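PDB 4Q3M: MGS-M4 from Unidentified, which is probably an oxidoreductase of the aldo-keto reductase family, built as a TIM barrel, whose physiological substrate is unknown. Local coordinates for residues M188-K193 with K263-E268; T164-F169 with S255-N260; Y184-S189 with I225-K230. One frame throughout, in Å; residues are numbered along the deposited sequence.

Contact 1: M188-K193 with K263-E268; sequences MSHQIK and KKIFTE. With SO4 (sulfate ion), chain G.
Sulfate O4 is gripped by two backbone N-H groups, those of Ser189 and Leu187; the bond from Ser189 N to O4 is 2.8 Å with an N-H...O angle of 150°. Ser189 belongs to the loop after strand 180-184 of this aldo-keto reductase TIM barrel, and segment 263-268 of the C-terminal tail packs beside that loop. The contact is apolar. Ile265 points its CG1 branch into the loop, CG1 lying beside the backbone N; its side chain crosses that of Met188 at about a right angle, CD1 4.0 Å from Met188 CB and 3.4 Å from Met188 O. The same methyl has Gln191 CB at 3.9 Å, and the bond from Gln191 N to Met188 O closes the turn. Phe266 presents the edge of its ring, with CZ 3.7 Å from Ser189 CB, and its ring also meets that of Tyr184. Glu160 holds the tail: its carboxylate accepts from the backbone N of Ile265 and Phe266 and forms a salt bridge with Lys264. His190 has CG in the crowded position between backbone N and carbonyl carbon (chi1 62°), which brings its ring tip to tip with Ile265, NE2 3.5 Å from Ile265 CG2.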
loop_
_atom_site.group_PDB
_atom_site.type_symbol
_atom_site.label_atom_id
_atom_site.label_comp_id
_atom_site.label_asym_id
_atom_site.label_seq_id
_atom_site.Cartn_x
_atom_site.Cartn_y
_atom_site.Cartn_z
ATOM N N MET A 188 -15.946 -2.696 -2.640
ATOM C CA MET A 188 -15.253 -1.480 -2.213
ATOM C C MET A 188 -15.762 -0.930 -0.880
ATOM O O MET A 188 -15.574 0.249 -0.581
ATOM C CB MET A 188 -15.354 -0.397 -3.293
ATOM C CG MET A 188 -14.570 -0.711 -4.558
ATOM S SD MET A 188 -14.613 0.625 -5.770
ATOM C CE MET A 188 -13.842 1.949 -4.843
ATOM N N SER A 189 -16.395 -1.795 -0.088
ATOM C CA SER A 189 -16.838 -1.467 1.270
ATOM C C SER A 189 -17.619 -0.157 1.361
ATOM O O SER A 189 -18.556 0.074 0.598
ATOM C CB SER A 189 -15.633 -1.410 2.214
ATOM O OG SER A 189 -16.031 -1.040 3.524
ATOM N N HIS A 190 -17.216 0.700 2.297
ATOM C CA HIS A 190 -17.890 1.975 2.531
ATOM C C HIS A 190 -17.727 2.931 1.351
ATOM O O HIS A 190 -18.426 3.939 1.259
ATOM C CB HIS A 190 -17.365 2.629 3.812
ATOM C CG HIS A 190 -15.906 2.956 3.771
ATOM N ND1 HIS A 190 -15.426 4.165 3.312
ATOM C CD2 HIS A 190 -14.818 2.232 4.128
ATOM C CE1 HIS A 190 -14.108 4.172 3.390
ATOM N NE2 HIS A 190 -13.714 3.011 3.882
ATOM N N GLN A 191 -16.797 2.612 0.456
ATOM C CA GLN A 191 -16.645 3.353 -0.790
ATOM C C GLN A 191 -17.485 2.702 -1.883
ATOM O O GLN A 191 -17.069 2.611 -3.037
ATOM C CB GLN A 191 -15.175 3.419 -1.209
ATOM C CG GLN A 191 -14.313 4.276 -0.299
ATOM C CD GLN A 191 -14.751 5.728 -0.287
ATOM O OE1 GLN A 191 -14.947 6.321 0.775
ATOM N NE2 GLN A 191 -14.909 6.309 -1.471
ATOM N N ILE A 192 -18.676 2.255 -1.496
ATOM C CA ILE A 192 -19.608 1.574 -2.390
ATOM C C ILE A 192 -19.996 2.442 -3.592
ATOM O O ILE A 192 -20.389 1.928 -4.639
ATOM C CB ILE A 192 -20.886 1.149 -1.615
ATOM C CG1 ILE A 192 -21.808 0.284 -2.482
ATOM C CG2 ILE A 192 -21.624 2.369 -1.078
ATOM C CD1 ILE A 192 -21.192 -1.024 -2.918
ATOM N N LYS A 193 -19.856 3.756 -3.444
ATOM C CA LYS A 193 -20.334 4.696 -4.452
ATOM C C LYS A 193 -19.529 4.679 -5.750
ATOM O O LYS A 193 -20.109 4.719 -6.834
ATOM C CB LYS A 193 -20.353 6.115 -3.882
ATOM C CG LYS A 193 -21.744 6.597 -3.505
ATOM C CD LYS A 193 -21.777 8.099 -3.285
ATOM C CE LYS A 193 -20.940 8.505 -2.085
ATOM N NZ LYS A 193 -20.657 9.967 -2.082
ATOM N N LYS A 263 -6.067 2.894 -6.132
ATOM C CA LYS A 263 -6.378 3.611 -4.901
ATOM C C LYS A 263 -6.799 2.634 -3.810
ATOM O O LYS A 263 -7.946 2.186 -3.770
ATOM C CB LYS A 263 -7.479 4.648 -5.141
ATOM C CG LYS A 263 -7.919 5.389 -3.886
ATOM C CD LYS A 263 -9.070 6.339 -4.175
ATOM C CE LYS A 263 -8.595 7.581 -4.914
ATOM N NZ LYS A 263 -7.758 8.457 -4.047
ATOM N N LYS A 264 -5.860 2.299 -2.930
ATOM C CA LYS A 264 -6.128 1.367 -1.842
ATOM C C LYS A 264 -6.963 2.033 -0.754
ATOM O O LYS A 264 -6.642 3.129 -0.294
ATOM C CB LYS A 264 -4.818 0.835 -1.259
ATOM C CG LYS A 264 -5.002 -0.178 -0.142
ATOM C CD LYS A 264 -3.726 -0.971 0.096
ATOM C CE LYS A 264 -3.882 -1.925 1.270
ATOM N NZ LYS A 264 -5.086 -2.788 1.127
ATOM N N ILE A 265 -8.035 1.363 -0.345
ATOM C CA ILE A 265 -8.960 1.925 0.631
ATOM C C ILE A 265 -8.465 1.754 2.065
ATOM O O ILE A 265 -8.461 2.706 2.845
ATOM C CB ILE A 265 -10.359 1.286 0.510
ATOM C CG1 ILE A 265 -10.918 1.490 -0.899
ATOM C CG2 ILE A 265 -11.305 1.866 1.552
ATOM C CD1 ILE A 265 -12.272 0.850 -1.115
ATOM N N PHE A 266 -8.043 0.542 2.407
ATOM C CA PHE A 266 -7.708 0.222 3.790
ATOM C C PHE A 266 -6.229 0.425 4.113
ATOM O O PHE A 266 -5.420 0.706 3.227
ATOM C CB PHE A 266 -8.128 -1.212 4.108
ATOM C CG PHE A 266 -9.614 -1.421 4.071
ATOM C CD1 PHE A 266 -10.397 -1.109 5.171
ATOM C CD2 PHE A 266 -10.231 -1.913 2.934
ATOM C CE1 PHE A 266 -11.767 -1.293 5.139
ATOM C CE2 PHE A 266 -11.600 -2.098 2.896
ATOM C CZ PHE A 266 -12.369 -1.789 4.000
ATOM N N THR A 267 -5.902 0.278 5.394
ATOM C CA THR A 267 -4.572 0.562 5.931
ATOM C C THR A 267 -3.438 -0.077 5.132
ATOM O O THR A 267 -3.510 -1.248 4.763
ATOM C CB THR A 267 -4.462 0.086 7.394
ATOM O OG1 THR A 267 -5.587 0.569 8.141
ATOM C CG2 THR A 267 -3.173 0.586 8.033
ATOM N N GLU A 268 -2.400 0.711 4.865
ATOM C CA GLU A 268 -1.223 0.230 4.151
ATOM C C GLU A 268 -0.571 -0.908 4.933
ATOM O O GLU A 268 -0.521 -0.873 6.163
ATOM C CB GLU A 268 -0.232 1.375 3.920
ATOM C CG GLU A 268 0.712 1.172 2.742
ATOM C CD GLU A 268 1.865 0.241 3.062
ATOM O OE1 GLU A 268 2.348 0.267 4.214
ATOM O OE2 GLU A 268 2.287 -0.516 2.162
HETATM S S SO4 G . -17.973 -5.249 0.791
HETATM O O1 SO4 G . -19.071 -4.426 1.289
HETATM O O2 SO4 G . -17.127 -5.662 1.907
HETATM O O3 SO4 G . -18.517 -6.433 0.132
HETATM O O4 SO4 G . -17.183 -4.477 -0.163
#

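Contact 2: T164-F169 with S255-N260; sequences TLQNHF and SIRSVN
Hydrogen bonding centres on Gln166, whose chain runs extended beyond CG and carries its amide to the backbone around Ile256. There NE2 donates to Ile256 O over 2.8 Å, approaching from above the carbonyl plane. Ile256 O accepts Val259 N as well, so the glutamine shares an acceptor with the turning backbone; NE2 has a further acceptor in Val163 O. On the other side of the amide, OE1 takes the N-H of His168 NE2 at 2.6 Å, a nearly straight bond (161°) lying in the planes of both carbonyl and imidazole. With both ends of the amide engaged, its rotation is well defined. The backbone is tied too: Gln166 N donates to Asn260 OD1 over 3.0 Å at 153°, from above the plane of that amide. Asn260 ND2 in turn donates to Asp273 of the second subunit, which settles which way the asparagine amide faces.

In the aldo-keto reductase TIM barrel these segments join the loop between strand 156-160 and helix 168-176 to the type I turn Arg257-Asn260 by which the chain leaves helix 250-257.

Stacking adds a second kind of contact. The guanidinium of Arg257 lies flat on one face of the His168 ring, centres 4.1 Å apart and planes at 18°, a placement of charge that would probably disfavour a second proton on the imidazole. Arg257 finds its charge partner in Asp273 of the second subunit, whose carboxylate thus holds both Arg257 and Asn260.

Van der Waals packing fills in between. Gln166 CD rests 3.6 Å from Asn260 CB as the two chains cross obliquely. Thr164 CG2 approaches Val259 O to 3.7 Å.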
loop_
_atom_site.group_PDB
_atom_site.type_symbol
_atom_site.label_atom_id
_atom_site.label_comp_id
_atom_site.label_asym_id
_atom_site.label_seq_id
_atom_site.Cartn_x
_atom_site.Cartn_y
_atom_site.Cartn_z
ATOM N N THR A 164 -11.116 -1.459 -8.539
ATOM C CA THR A 164 -10.247 -0.284 -8.545
ATOM C C THR A 164 -8.885 -0.595 -7.925
ATOM O O THR A 164 -7.931 0.165 -8.091
ATOM C CB THR A 164 -10.890 0.906 -7.805
ATOM O OG1 THR A 164 -11.395 0.472 -6.537
ATOM C CG2 THR A 164 -12.035 1.483 -8.623
ATOM N N LEU A 165 -8.803 -1.717 -7.216
ATOM C CA LEU A 165 -7.539 -2.208 -6.672
ATOM C C LEU A 165 -7.416 -3.699 -6.972
ATOM O O LEU A 165 -7.708 -4.541 -6.122
ATOM C CB LEU A 165 -7.452 -1.952 -5.167
ATOM C CG LEU A 165 -6.103 -2.217 -4.494
ATOM C CD1 LEU A 165 -5.090 -1.147 -4.878
ATOM C CD2 LEU A 165 -6.257 -2.303 -2.983
ATOM N N GLN A 166 -6.979 -4.017 -8.185
ATOM C CA GLN A 166 -7.098 -5.374 -8.712
ATOM C C GLN A 166 -5.974 -6.317 -8.277
ATOM O O GLN A 166 -6.125 -7.537 -8.360
ATOM C CB GLN A 166 -7.181 -5.324 -10.238
ATOM C CG GLN A 166 -8.303 -4.428 -10.747
ATOM C CD GLN A 166 -8.552 -4.579 -12.233
ATOM O OE1 GLN A 166 -7.883 -5.359 -12.910
ATOM N NE2 GLN A 166 -9.523 -3.834 -12.749
ATOM N N ASN A 167 -4.857 -5.752 -7.823
ATOM C CA ASN A 167 -3.759 -6.529 -7.242
ATOM C C ASN A 167 -3.246 -7.671 -8.120
ATOM O O ASN A 167 -3.073 -8.791 -7.641
ATOM C CB ASN A 167 -4.188 -7.106 -5.889
ATOM C CG ASN A 167 -4.618 -6.037 -4.907
ATOM O OD1 ASN A 167 -4.115 -4.913 -4.935
ATOM N ND2 ASN A 167 -5.554 -6.382 -4.029
ATOM N N HIS A 168 -2.999 -7.389 -9.395
ATOM C CA HIS A 168 -2.529 -8.416 -10.322
ATOM C C HIS A 168 -1.127 -8.911 -9.976
ATOM O O HIS A 168 -0.802 -10.079 -10.193
ATOM C CB HIS A 168 -2.556 -7.892 -11.759
ATOM C CG HIS A 168 -3.936 -7.743 -12.318
ATOM N ND1 HIS A 168 -4.568 -8.749 -13.018
ATOM C CD2 HIS A 168 -4.808 -6.708 -12.277
ATOM C CE1 HIS A 168 -5.769 -8.339 -13.385
ATOM N NE2 HIS A 168 -5.940 -7.105 -12.947
ATOM N N PHE A 169 -0.301 -8.018 -9.440
ATOM C CA PHE A 169 1.061 -8.369 -9.058
ATOM C C PHE A 169 1.058 -9.330 -7.874
ATOM O O PHE A 169 1.697 -10.382 -7.913
ATOM C CB PHE A 169 1.864 -7.111 -8.718
ATOM C CG PHE A 169 3.320 -7.372 -8.453
ATOM C CD1 PHE A 169 4.240 -7.345 -9.487
ATOM C CD2 PHE A 169 3.771 -7.636 -7.169
ATOM C CE1 PHE A 169 5.581 -7.583 -9.248
ATOM C CE2 PHE A 169 5.109 -7.877 -6.924
ATOM C CZ PHE A 169 6.016 -7.848 -7.965
ATOM N N SER A 255 -12.279 -5.096 -20.330
ATOM C CA SER A 255 -12.969 -3.838 -20.071
ATOM C C SER A 255 -12.962 -3.527 -18.577
ATOM O O SER A 255 -12.868 -2.368 -18.173
ATOM C CB SER A 255 -14.404 -3.892 -20.598
ATOM O OG SER A 255 -14.999 -2.607 -20.594
ATOM N N ILE A 256 -13.062 -4.573 -17.763
ATOM C CA ILE A 256 -12.996 -4.436 -16.313
ATOM C C ILE A 256 -11.558 -4.150 -15.879
ATOM O O ILE A 256 -11.319 -3.501 -14.863
ATOM C CB ILE A 256 -13.520 -5.708 -15.601
ATOM C CG1 ILE A 256 -14.973 -5.982 -15.998
ATOM C CG2 ILE A 256 -13.407 -5.581 -14.087
ATOM C CD1 ILE A 256 -15.603 -7.140 -15.255
ATOM N N ARG A 257 -10.602 -4.627 -16.669
ATOM C CA ARG A 257 -9.187 -4.445 -16.362
ATOM C C ARG A 257 -8.794 -2.969 -16.289
ATOM O O ARG A 257 -7.969 -2.576 -15.464
ATOM C CB ARG A 257 -8.326 -5.163 -17.405
ATOM C CG ARG A 257 -6.829 -5.011 -17.191
ATOM C CD ARG A 257 -6.409 -5.567 -15.842
ATOM N NE ARG A 257 -4.996 -5.330 -15.566
ATOM C CZ ARG A 257 -4.526 -4.252 -14.946
ATOM N NH1 ARG A 257 -5.358 -3.305 -14.534
ATOM N NH2 ARG A 257 -3.224 -4.120 -14.737
ATOM N N SER A 258 -9.399 -2.155 -17.149
ATOM C CA SER A 258 -9.024 -0.749 -17.270
ATOM C C SER A 258 -9.528 0.116 -16.117
ATOM O O SER A 258 -9.012 1.212 -15.891
ATOM C CB SER A 258 -9.540 -0.181 -18.594
ATOM O OG SER A 258 -8.895 -0.790 -19.698
ATOM N N VAL A 259 -10.527 -0.367 -15.386
ATOM C CA VAL A 259 -11.129 0.434 -14.323
ATOM C C VAL A 259 -10.301 0.375 -13.039
ATOM O O VAL A 259 -10.702 0.911 -12.004
ATOM C CB VAL A 259 -12.581 -0.008 -14.033
ATOM C CG1 VAL A 259 -13.324 -0.238 -15.335
ATOM C CG2 VAL A 259 -12.611 -1.263 -13.189
ATOM N N ASN A 260 -9.139 -0.266 -13.115
ATOM C CA ASN A 260 -8.190 -0.264 -12.009
ATOM C C ASN A 260 -7.552 1.109 -11.844
ATOM O O ASN A 260 -7.070 1.699 -12.811
ATOM C CB ASN A 260 -7.105 -1.320 -12.226
ATOM C CG ASN A 260 -6.168 -1.445 -11.038
ATOM O OD1 ASN A 260 -6.606 -1.641 -9.905
ATOM N ND2 ASN A 260 -4.870 -1.324 -11.291
#

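Contact 3: Y184-S189 with I225-K230; sequences YAPLMS and IVVIPK. With SO4 (sulfate ion), chain G.
The ring of Pro186 is the bump of this buried contact, and the hollow it enters is formed by the neighbouring strand end, where strand 226-227 runs on into Pro229. Its CB meets Val227 CG2 at 3.6 Å, the methyl that stands anti to the backbone N, while CG sits over Pro229, 3.6 Å from CA and 3.9 Å from CB. Pro186 thus straddles Ile228, whose side chain instead lies against Tyr184, CD1 4.1 Å from Tyr184 CB. Leu220 of helix 212-222 packs against both Pro186 and Val227 and backs the wedge. An alanine in place of Pro186 takes away CG and CD, and would probably loosen the fit against Pro229 and leave the turn Ala185-Met188 less firmly placed.

The segments carry the turn that follows strand 180-184 of the TIM barrel and the exit from its parallel neighbour 226-227, the strands being paired through backbone hydrogen bonds of Ala183 with Val226 and Ile228. Where they part, the sulfate spans them. Leu187 N donates to its O4 over 2.8 Å, bent to 133°, and from the opposite segment Lys230 N donates to O3 over 3.1 Å. The aliphatic chain of Lys230 passes alongside O2, with CG 3.5 Å away.

Pro186 CD and Leu187 CB also abut the anion, so an apolar wall flanks the amide donors. An oxyanion held by backbone N-H groups at these strand ends is consistent with the way family members bind the phosphates of NADP(H), the sulfate probably occupying part of such a site.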
loop_
_atom_site.group_PDB
_atom_site.type_symbol
_atom_site.label_atom_id
_atom_site.label_comp_id
_atom_site.label_asym_id
_atom_site.label_seq_id
_atom_site.Cartn_x
_atom_site.Cartn_y
_atom_site.Cartn_z
ATOM N N TYR A 184 -11.392 -9.485 0.198
ATOM C CA TYR A 184 -12.383 -8.830 1.040
ATOM C C TYR A 184 -12.609 -7.426 0.496
ATOM O O TYR A 184 -11.829 -6.941 -0.327
ATOM C CB TYR A 184 -11.962 -8.812 2.519
ATOM C CG TYR A 184 -10.916 -7.788 2.925
ATOM C CD1 TYR A 184 -11.264 -6.463 3.173
ATOM C CD2 TYR A 184 -9.591 -8.160 3.110
ATOM C CE1 TYR A 184 -10.317 -5.534 3.558
ATOM C CE2 TYR A 184 -8.637 -7.236 3.500
ATOM C CZ TYR A 184 -9.005 -5.925 3.721
ATOM O OH TYR A 184 -8.059 -5.002 4.108
ATOM N N ALA A 185 -13.676 -6.784 0.963
ATOM C CA ALA A 185 -14.175 -5.545 0.371
ATOM C C ALA A 185 -14.301 -5.639 -1.155
ATOM O O ALA A 185 -13.781 -4.782 -1.872
ATOM C CB ALA A 185 -13.275 -4.375 0.753
ATOM N N PRO A 186 -14.996 -6.673 -1.661
ATOM C CA PRO A 186 -15.086 -6.797 -3.119
ATOM C C PRO A 186 -16.020 -5.756 -3.728
ATOM O O PRO A 186 -15.953 -5.495 -4.929
ATOM C CB PRO A 186 -15.640 -8.206 -3.313
ATOM C CG PRO A 186 -16.471 -8.435 -2.108
ATOM C CD PRO A 186 -15.780 -7.721 -0.978
ATOM N N LEU A 187 -16.883 -5.175 -2.901
ATOM C CA LEU A 187 -17.775 -4.113 -3.346
ATOM C C LEU A 187 -17.253 -2.757 -2.882
ATOM O O LEU A 187 -18.018 -1.802 -2.741
ATOM C CB LEU A 187 -19.195 -4.347 -2.826
ATOM C CG LEU A 187 -19.854 -5.663 -3.241
ATOM C CD1 LEU A 187 -21.323 -5.683 -2.844
ATOM C CD2 LEU A 187 -19.691 -5.901 -4.736
ATOM N N MET A 188 -15.946 -2.696 -2.640
ATOM C CA MET A 188 -15.253 -1.480 -2.213
ATOM C C MET A 188 -15.762 -0.930 -0.880
ATOM O O MET A 188 -15.574 0.249 -0.581
ATOM C CB MET A 188 -15.354 -0.397 -3.293
ATOM C CG MET A 188 -14.570 -0.711 -4.558
ATOM S SD MET A 188 -14.613 0.625 -5.770
ATOM C CE MET A 188 -13.842 1.949 -4.843
ATOM N N SER A 189 -16.395 -1.795 -0.088
ATOM C CA SER A 189 -16.838 -1.467 1.270
ATOM C C SER A 189 -17.619 -0.157 1.361
ATOM O O SER A 189 -18.556 0.074 0.598
ATOM C CB SER A 189 -15.633 -1.410 2.214
ATOM O OG SER A 189 -16.031 -1.040 3.524
ATOM N N ILE A 225 -10.493 -16.186 -7.790
ATOM C CA ILE A 225 -10.247 -15.569 -6.492
ATOM C C ILE A 225 -11.443 -15.759 -5.565
ATOM O O ILE A 225 -12.582 -15.488 -5.948
ATOM C CB ILE A 225 -9.947 -14.061 -6.631
ATOM C CG1 ILE A 225 -8.638 -13.842 -7.392
ATOM C CG2 ILE A 225 -9.884 -13.394 -5.263
ATOM C CD1 ILE A 225 -8.257 -12.383 -7.543
ATOM N N VAL A 226 -11.181 -16.233 -4.350
ATOM C CA VAL A 226 -12.232 -16.386 -3.351
ATOM C C VAL A 226 -12.764 -15.017 -2.938
ATOM O O VAL A 226 -11.993 -14.121 -2.593
ATOM C CB VAL A 226 -11.729 -17.144 -2.108
ATOM C CG1 VAL A 226 -12.839 -17.264 -1.075
ATOM C CG2 VAL A 226 -11.209 -18.518 -2.500
ATOM N N VAL A 227 -14.083 -14.859 -2.981
ATOM C CA VAL A 227 -14.708 -13.570 -2.704
ATOM C C VAL A 227 -15.695 -13.663 -1.537
ATOM O O VAL A 227 -16.464 -14.618 -1.433
ATOM C CB VAL A 227 -15.427 -13.027 -3.962
ATOM C CG1 VAL A 227 -16.396 -14.058 -4.512
ATOM C CG2 VAL A 227 -16.139 -11.721 -3.663
ATOM N N ILE A 228 -15.657 -12.669 -0.653
ATOM C CA ILE A 228 -16.527 -12.652 0.518
ATOM C C ILE A 228 -17.191 -11.291 0.737
ATOM O O ILE A 228 -16.758 -10.511 1.584
ATOM C CB ILE A 228 -15.751 -13.042 1.792
ATOM C CG1 ILE A 228 -14.351 -12.422 1.774
ATOM C CG2 ILE A 228 -15.642 -14.553 1.905
ATOM C CD1 ILE A 228 -13.603 -12.562 3.079
ATOM N N PRO A 229 -18.255 -11.003 -0.028
ATOM C CA PRO A 229 -18.974 -9.733 0.133
ATOM C C PRO A 229 -19.727 -9.647 1.458
ATOM O O PRO A 229 -20.430 -10.585 1.835
ATOM C CB PRO A 229 -19.947 -9.727 -1.051
ATOM C CG PRO A 229 -20.135 -11.164 -1.394
ATOM C CD PRO A 229 -18.819 -11.827 -1.112
ATOM N N LYS A 230 -19.573 -8.525 2.155
ATOM C CA LYS A 230 -20.236 -8.314 3.437
ATOM C C LYS A 230 -21.603 -7.666 3.247
ATOM O O LYS A 230 -21.760 -6.770 2.417
ATOM C CB LYS A 230 -19.369 -7.444 4.352
ATOM C CG LYS A 230 -17.927 -7.908 4.477
ATOM C CD LYS A 230 -17.098 -6.921 5.283
ATOM C CE LYS A 230 -15.622 -7.291 5.266
ATOM N NZ LYS A 230 -15.361 -8.589 5.947
HETATM S S SO4 G . -17.973 -5.249 0.791
HETATM O O1 SO4 G . -19.071 -4.426 1.289
HETATM O O2 SO4 G . -17.127 -5.662 1.907
HETATM O O3 SO4 G . -18.517 -6.433 0.132
HETATM O O4 SO4 G . -17.183 -4.477 -0.163
#

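From the N terminus, the loop after strand 156-160 opens contact 2 at 164-169, and the loop after strand 180-184 then opens contacts 3 and 1 in turn, the two sharing Met188 and Ser189. Contact 3 closes first, at 225-230, lying wholly within the span of contact 2, which closes at 255-260. Contact 1 closes last, at 263-268, and crosses contact 2 because their segments alternate. Contact 3 thus joins two adjacent barrel strand ends, contact 2 brings the exit of the final helix to the loop after strand 156-160, and contact 1 lays the C-terminal tail against the loop after strand 180-184. Met188 SD packs on Thr164 OG1, and contacts 1 and 2 both reach the second subunit.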